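Local coordinates for cerato-platanin-like protein (Moniliophthora perniciosa, PDB 3SUL) that is a secreted fungal protein of the cerato-platanin family with a double-psi beta-barrel fold, whose precise function is not established, at residues Pro10-Ala15 and Val46-Thr51; Cys63-Trp68 and Thr74-Gly79. All blocks are in the same frame, centred on the assembly; numbering follows the deposited sequence.

Contact 1 of 2, residues Pro10-Ala15 and Val46-Thr51; sequences PVYDNA and VGAVDT
Tyr12 meets the start of the 46-51 segment with the flat of its ring, a compact example of how one aromatic side chain can join a loop to a barrel strand. The central element is a CH-pi contact: Gly47 CA sits 4.0 Å from the centroid of the Tyr12 ring, only 15° off the ring normal. The opposite face carries a methyl group from its own turn, Val11 CG1, so both faces have an aliphatic carbon toward the rim.

Packing contacts extend the fit towards both ends of the phenol. Near the root of the side chain, Tyr12 CD1 packs against Val46 CG2 at 3.8 Å, while at the far end Tyr12 CZ lies 4.1 Å from the methyl carbon Ala48 CB, which the hydroxyl oxygen also approaches closely. With CG anti to the carbonyl carbon of Tyr12 (chi1 -71°), the ring is directed toward the strand and lies along Val46, Gly47 and Ala48. With an alanine here, the CH-pi cover of Gly47 and the packing on Val46 and Ala48 would probably be lost, opening a gap between turn and strand.

Polar contact between the backbones is made through water. Water 1 donates a short bond to Tyr12 O and accepts from Val46 N at 2.8 Å, bridging the two segments. Within the 3-10 turn itself, Asp13 N bonds to Pro10 O and Asn14 N to Val11 O, fixing the backbone that presents the tyrosine.

Around this junction, the Phe39 ring meets that of Tyr12, their planes about 15° apart, and Asp13 holds the backbone N of Gln91 and Arg92 at the start of helix 91-98. Strand 45-49 lies between strands 87-89 and 73-80, bonding through Ala48 to Asn88 and through Gly47 to Val78 and Val80.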
loop_
_atom_site.group_PDB
_atom_site.type_symbol
_atom_site.label_atom_id
_atom_site.label_comp_id
_atom_site.label_asym_id
_atom_site.label_seq_id
_atom_site.Cartn_x
_atom_site.Cartn_y
_atom_site.Cartn_z
ATOM N N PRO A 10 -2.975 -7.930 -7.715
ATOM C CA PRO A 10 -1.592 -8.331 -7.898
ATOM C C PRO A 10 -0.783 -7.262 -8.682
ATOM O O PRO A 10 0.430 -7.424 -8.926
ATOM C CB PRO A 10 -1.710 -9.636 -8.696
ATOM C CG PRO A 10 -3.171 -9.578 -9.343
ATOM C CD PRO A 10 -3.808 -8.263 -8.893
ATOM N N VAL A 11 -1.473 -6.209 -9.073
ATOM C CA VAL A 11 -0.814 -5.027 -9.647
ATOM C C VAL A 11 0.268 -4.513 -8.710
ATOM O O VAL A 11 1.281 -4.001 -9.169
ATOM C CB VAL A 11 -1.794 -3.898 -10.006
ATOM C CG1 VAL A 11 -2.494 -3.345 -8.823
ATOM C CG2 VAL A 11 -1.169 -2.744 -10.860
ATOM N N TYR A 12 0.117 -4.731 -7.399
ATOM C CA TYR A 12 0.998 -4.006 -6.486
ATOM C C TYR A 12 2.152 -4.882 -6.289
ATOM O O TYR A 12 3.098 -4.505 -5.634
ATOM C CB TYR A 12 0.296 -3.658 -5.160
ATOM C CG TYR A 12 -0.734 -2.602 -5.380
ATOM C CD1 TYR A 12 -0.359 -1.292 -5.685
ATOM C CD2 TYR A 12 -2.125 -2.917 -5.281
ATOM C CE1 TYR A 12 -1.319 -0.298 -5.947
ATOM C CE2 TYR A 12 -3.063 -1.972 -5.504
ATOM C CZ TYR A 12 -2.687 -0.670 -5.858
ATOM O OH TYR A 12 -3.631 0.299 -6.104
ATOM N N ASP A 13 2.086 -6.089 -6.911
ATOM C CA ASP A 13 3.212 -7.000 -6.910
ATOM C C ASP A 13 3.992 -6.799 -8.194
ATOM O O ASP A 13 5.074 -7.335 -8.303
ATOM C CB ASP A 13 2.776 -8.472 -6.856
ATOM C CG ASP A 13 1.947 -8.769 -5.657
ATOM O OD1 ASP A 13 2.439 -8.458 -4.542
ATOM O OD2 ASP A 13 0.813 -9.230 -5.833
ATOM N N ASN A 14 3.420 -6.026 -9.120
ATOM C CA ASN A 14 4.094 -5.703 -10.410
ATOM C C ASN A 14 5.154 -4.664 -10.194
ATOM O O ASN A 14 4.769 -3.465 -10.093
ATOM C CB ASN A 14 3.064 -5.194 -11.436
ATOM C CG ASN A 14 3.706 -4.790 -12.817
ATOM O OD1 ASN A 14 4.861 -5.038 -13.050
ATOM N ND2 ASN A 14 2.910 -4.180 -13.709
ATOM N N ALA A 15 6.425 -5.097 -10.224
ATOM C CA ALA A 15 7.560 -4.267 -9.978
ATOM C C ALA A 15 7.581 -3.140 -11.005
ATOM O O ALA A 15 8.090 -2.092 -10.750
ATOM C CB ALA A 15 8.857 -5.027 -9.987
ATOM N N VAL A 46 3.640 -1.412 -1.638
ATOM C CA VAL A 46 2.809 -0.265 -2.011
ATOM C C VAL A 46 1.388 -0.712 -2.225
ATOM O O VAL A 46 1.086 -1.873 -2.527
ATOM C CB VAL A 46 3.285 0.446 -3.282
ATOM C CG1 VAL A 46 4.701 0.981 -3.091
ATOM C CG2 VAL A 46 3.224 -0.578 -4.517
ATOM N N GLY A 47 0.523 0.230 -2.080
ATOM C CA GLY A 47 -0.878 -0.111 -2.010
ATOM C C GLY A 47 -1.730 1.089 -2.234
ATOM O O GLY A 47 -1.329 2.282 -2.135
ATOM N N ALA A 48 -3.010 0.798 -2.511
ATOM C CA ALA A 48 -3.959 1.839 -2.462
ATOM C C ALA A 48 -4.547 1.903 -1.045
ATOM O O ALA A 48 -4.683 0.881 -0.328
ATOM C CB ALA A 48 -5.092 1.654 -3.518
ATOM N N VAL A 49 -4.867 3.114 -0.684
ATOM C CA VAL A 49 -5.464 3.403 0.620
ATOM C C VAL A 49 -6.569 4.396 0.498
ATOM O O VAL A 49 -6.543 5.319 -0.318
ATOM C CB VAL A 49 -4.394 3.860 1.664
ATOM C CG1 VAL A 49 -3.748 5.152 1.284
ATOM C CG2 VAL A 49 -4.975 3.987 3.062
ATOM N N ASP A 50 -7.579 4.233 1.343
ATOM C CA ASP A 50 -8.724 5.109 1.178
ATOM C C ASP A 50 -8.480 6.536 1.657
ATOM O O ASP A 50 -9.332 7.400 1.495
ATOM C CB ASP A 50 -9.988 4.474 1.765
ATOM C CG ASP A 50 -9.869 4.163 3.266
ATOM O OD1 ASP A 50 -9.021 4.776 3.972
ATOM O OD2 ASP A 50 -10.705 3.315 3.693
ATOM N N THR A 51 -7.308 6.800 2.227
ATOM C CA THR A 51 -6.879 8.177 2.573
ATOM C C THR A 51 -6.431 8.993 1.342
ATOM O O THR A 51 -6.253 10.211 1.401
ATOM C CB THR A 51 -5.667 8.190 3.543
ATOM O OG1 THR A 51 -4.659 7.306 3.042
ATOM C CG2 THR A 51 -6.038 7.694 4.887
HETATM O O HOH W 1 3.831 -3.600 -3.404
#

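Contact 2 of 2, residues Cys63-Trp68 and Thr74-Gly79; sequences CYQITW and TIHVVG
Segments 63-68 and 74-79, the latter within strand 73-80, run antiparallel as the arms of a beta hairpin, with axes 4.6 Å apart and the hydrogen-bonded pairs Tyr64-Val77 and Ile66-Ile75 each closed by two bonds, the straightest being Ile66 N to Ile75 O (177°). On one face, Ile66 CD1 crosses to Val77 CG2 at 3.7 Å, and Ile66 CB rests near Ile75 CG1. Tyr64 turns an edge of its ring to Val77 O, while its hydroxyl is bonded to Thr51 and Thr62.

The other face is more polar. Thr67 OG1 and Thr74 OG1 share a hydrogen bond of 2.8 Å. Gln65, its CG anti to the backbone N (chi1 171°), is extended beside His76, its amide plane nearly perpendicular to the imidazole (86°), and Gln65 CG touches Thr74 CG2 at 3.5 Å. Water 2 spans the pair, donating to Gln65 OE1 (2.6 Å) and meeting His76 NE2 in the plane of its ring.

Cys63 continues this face into a disulfide with Cys120. Strand 107-115 pairs with 63-68 along the edge away from 73-80, strand 45-49 flanks 73-80, and Leu97 of helix 91-98 covers Ile66 and Ile75.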
loop_
_atom_site.group_PDB
_atom_site.type_symbol
_atom_site.label_atom_id
_atom_site.label_comp_id
_atom_site.label_asym_id
_atom_site.label_seq_id
_atom_site.Cartn_x
_atom_site.Cartn_y
_atom_site.Cartn_z
ATOM N N CYS A 63 3.022 6.288 4.809
ATOM C CA CYS A 63 3.417 4.945 5.232
ATOM C C CYS A 63 2.454 4.413 6.336
ATOM O O CYS A 63 2.213 5.091 7.342
ATOM C CB CYS A 63 4.812 5.064 5.702
ATOM S SG CYS A 63 5.526 3.529 6.378
ATOM N N TYR A 64 1.974 3.207 6.144
ATOM C CA TYR A 64 1.051 2.632 7.109
ATOM C C TYR A 64 1.649 1.381 7.677
ATOM O O TYR A 64 2.216 0.537 6.939
ATOM C CB TYR A 64 -0.294 2.291 6.497
ATOM C CG TYR A 64 -0.916 3.568 6.046
ATOM C CD1 TYR A 64 -1.832 4.297 6.867
ATOM C CD2 TYR A 64 -0.544 4.093 4.824
ATOM C CE1 TYR A 64 -2.366 5.518 6.414
ATOM C CE2 TYR A 64 -1.057 5.283 4.385
ATOM C CZ TYR A 64 -1.964 5.995 5.158
ATOM O OH TYR A 64 -2.421 7.203 4.599
ATOM N N GLN A 65 1.590 1.298 8.992
ATOM C CA GLN A 65 2.003 0.065 9.596
ATOM C C GLN A 65 0.695 -0.669 9.768
ATOM O O GLN A 65 -0.225 -0.162 10.431
ATOM C CB GLN A 65 2.721 0.445 10.877
ATOM C CG GLN A 65 3.028 -0.688 11.723
ATOM C CD GLN A 65 3.174 -0.250 13.190
ATOM O OE1 GLN A 65 4.114 0.429 13.531
ATOM N NE2 GLN A 65 2.201 -0.603 14.027
ATOM N N ILE A 66 0.589 -1.867 9.152
ATOM C CA ILE A 66 -0.680 -2.616 9.078
ATOM C C ILE A 66 -0.507 -3.963 9.723
ATOM O O ILE A 66 0.407 -4.693 9.383
ATOM C CB ILE A 66 -1.093 -2.886 7.671
ATOM C CG1 ILE A 66 -1.107 -1.589 6.860
ATOM C CG2 ILE A 66 -2.412 -3.734 7.658
ATOM C CD1 ILE A 66 -1.635 -1.741 5.429
ATOM N N THR A 67 -1.433 -4.317 10.606
ATOM C CA THR A 67 -1.372 -5.567 11.364
ATOM C C THR A 67 -2.653 -6.393 11.203
ATOM O O THR A 67 -3.712 -5.857 11.155
ATOM C CB THR A 67 -1.083 -5.286 12.874
ATOM O OG1 THR A 67 0.082 -4.455 13.010
ATOM C CG2 THR A 67 -0.982 -6.601 13.668
ATOM N N TRP A 68 -2.492 -7.698 11.050
ATOM C CA TRP A 68 -3.609 -8.584 10.997
ATOM C C TRP A 68 -3.654 -9.385 12.254
ATOM O O TRP A 68 -2.690 -10.118 12.546
ATOM C CB TRP A 68 -3.436 -9.573 9.860
ATOM C CG TRP A 68 -4.678 -10.345 9.628
ATOM C CD1 TRP A 68 -5.917 -9.841 9.636
ATOM C CD2 TRP A 68 -4.801 -11.747 9.391
ATOM N NE1 TRP A 68 -6.820 -10.821 9.382
ATOM C CE2 TRP A 68 -6.163 -12.011 9.238
ATOM C CE3 TRP A 68 -3.891 -12.805 9.302
ATOM C CZ2 TRP A 68 -6.658 -13.292 8.986
ATOM C CZ3 TRP A 68 -4.378 -14.090 9.049
ATOM C CH2 TRP A 68 -5.750 -14.316 8.908
ATOM N N THR A 74 2.871 -7.849 11.071
ATOM C CA THR A 74 2.800 -6.488 10.652
ATOM C C THR A 74 3.540 -6.272 9.367
ATOM O O THR A 74 4.665 -6.794 9.171
ATOM C CB THR A 74 3.349 -5.601 11.783
ATOM O OG1 THR A 74 2.548 -5.792 12.942
ATOM C CG2 THR A 74 3.322 -4.126 11.346
ATOM N N ILE A 75 2.937 -5.461 8.487
ATOM C CA ILE A 75 3.669 -4.997 7.330
ATOM C C ILE A 75 3.604 -3.480 7.253
ATOM O O ILE A 75 2.841 -2.848 8.011
ATOM C CB ILE A 75 3.116 -5.566 6.040
ATOM C CG1 ILE A 75 1.669 -5.181 5.848
ATOM C CG2 ILE A 75 3.170 -7.121 6.067
ATOM C CD1 ILE A 75 1.103 -5.370 4.412
ATOM N N HIS A 76 4.494 -2.898 6.419
ATOM C CA HIS A 76 4.433 -1.493 6.082
ATOM C C HIS A 76 4.031 -1.313 4.634
ATOM O O HIS A 76 4.519 -1.990 3.732
ATOM C CB HIS A 76 5.750 -0.841 6.376
ATOM C CG HIS A 76 6.037 -0.762 7.838
ATOM N ND1 HIS A 76 6.648 -1.788 8.539
ATOM C CD2 HIS A 76 5.800 0.226 8.736
ATOM C CE1 HIS A 76 6.768 -1.422 9.809
ATOM N NE2 HIS A 76 6.247 -0.210 9.957
ATOM N N VAL A 77 3.077 -0.456 4.409
ATOM C CA VAL A 77 2.592 -0.182 3.063
ATOM C C VAL A 77 2.675 1.301 2.788
ATOM O O VAL A 77 2.292 2.137 3.613
ATOM C CB VAL A 77 1.139 -0.758 2.903
ATOM C CG1 VAL A 77 0.579 -0.366 1.535
ATOM C CG2 VAL A 77 1.220 -2.296 3.080
ATOM N N VAL A 78 3.154 1.643 1.590
ATOM C CA VAL A 78 3.183 3.039 1.156
ATOM C C VAL A 78 1.940 3.229 0.325
ATOM O O VAL A 78 1.684 2.469 -0.640
ATOM C CB VAL A 78 4.362 3.338 0.290
ATOM C CG1 VAL A 78 4.316 4.822 -0.198
ATOM C CG2 VAL A 78 5.574 3.142 1.129
ATOM N N GLY A 79 1.184 4.232 0.719
ATOM C CA GLY A 79 -0.113 4.544 0.011
ATOM C C GLY A 79 0.278 5.249 -1.290
ATOM O O GLY A 79 1.020 6.222 -1.283
HETATM O O HOH W 2 6.234 1.164 12.271
#

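From the N terminus, the chain leaves strand 4-8, makes the 3-10 turn and returns after a long, mostly irregular excursion to strand 45-49, where contact 1 closes that loop. Contact 2 follows in series: it opens at strand 63-68 and closes across the short hairpin turn at 74-79, so the two loops neither nest nor cross. They lie about 11 Å apart, centre to centre, yet both reach one sheet, because strands 45-49 and 73-80 are neighbours in it. Contact 1 ties the 3-10 turn, which is not itself part of the sheet, to strand 45-49, and contact 2 pairs two further strands of the same sheet.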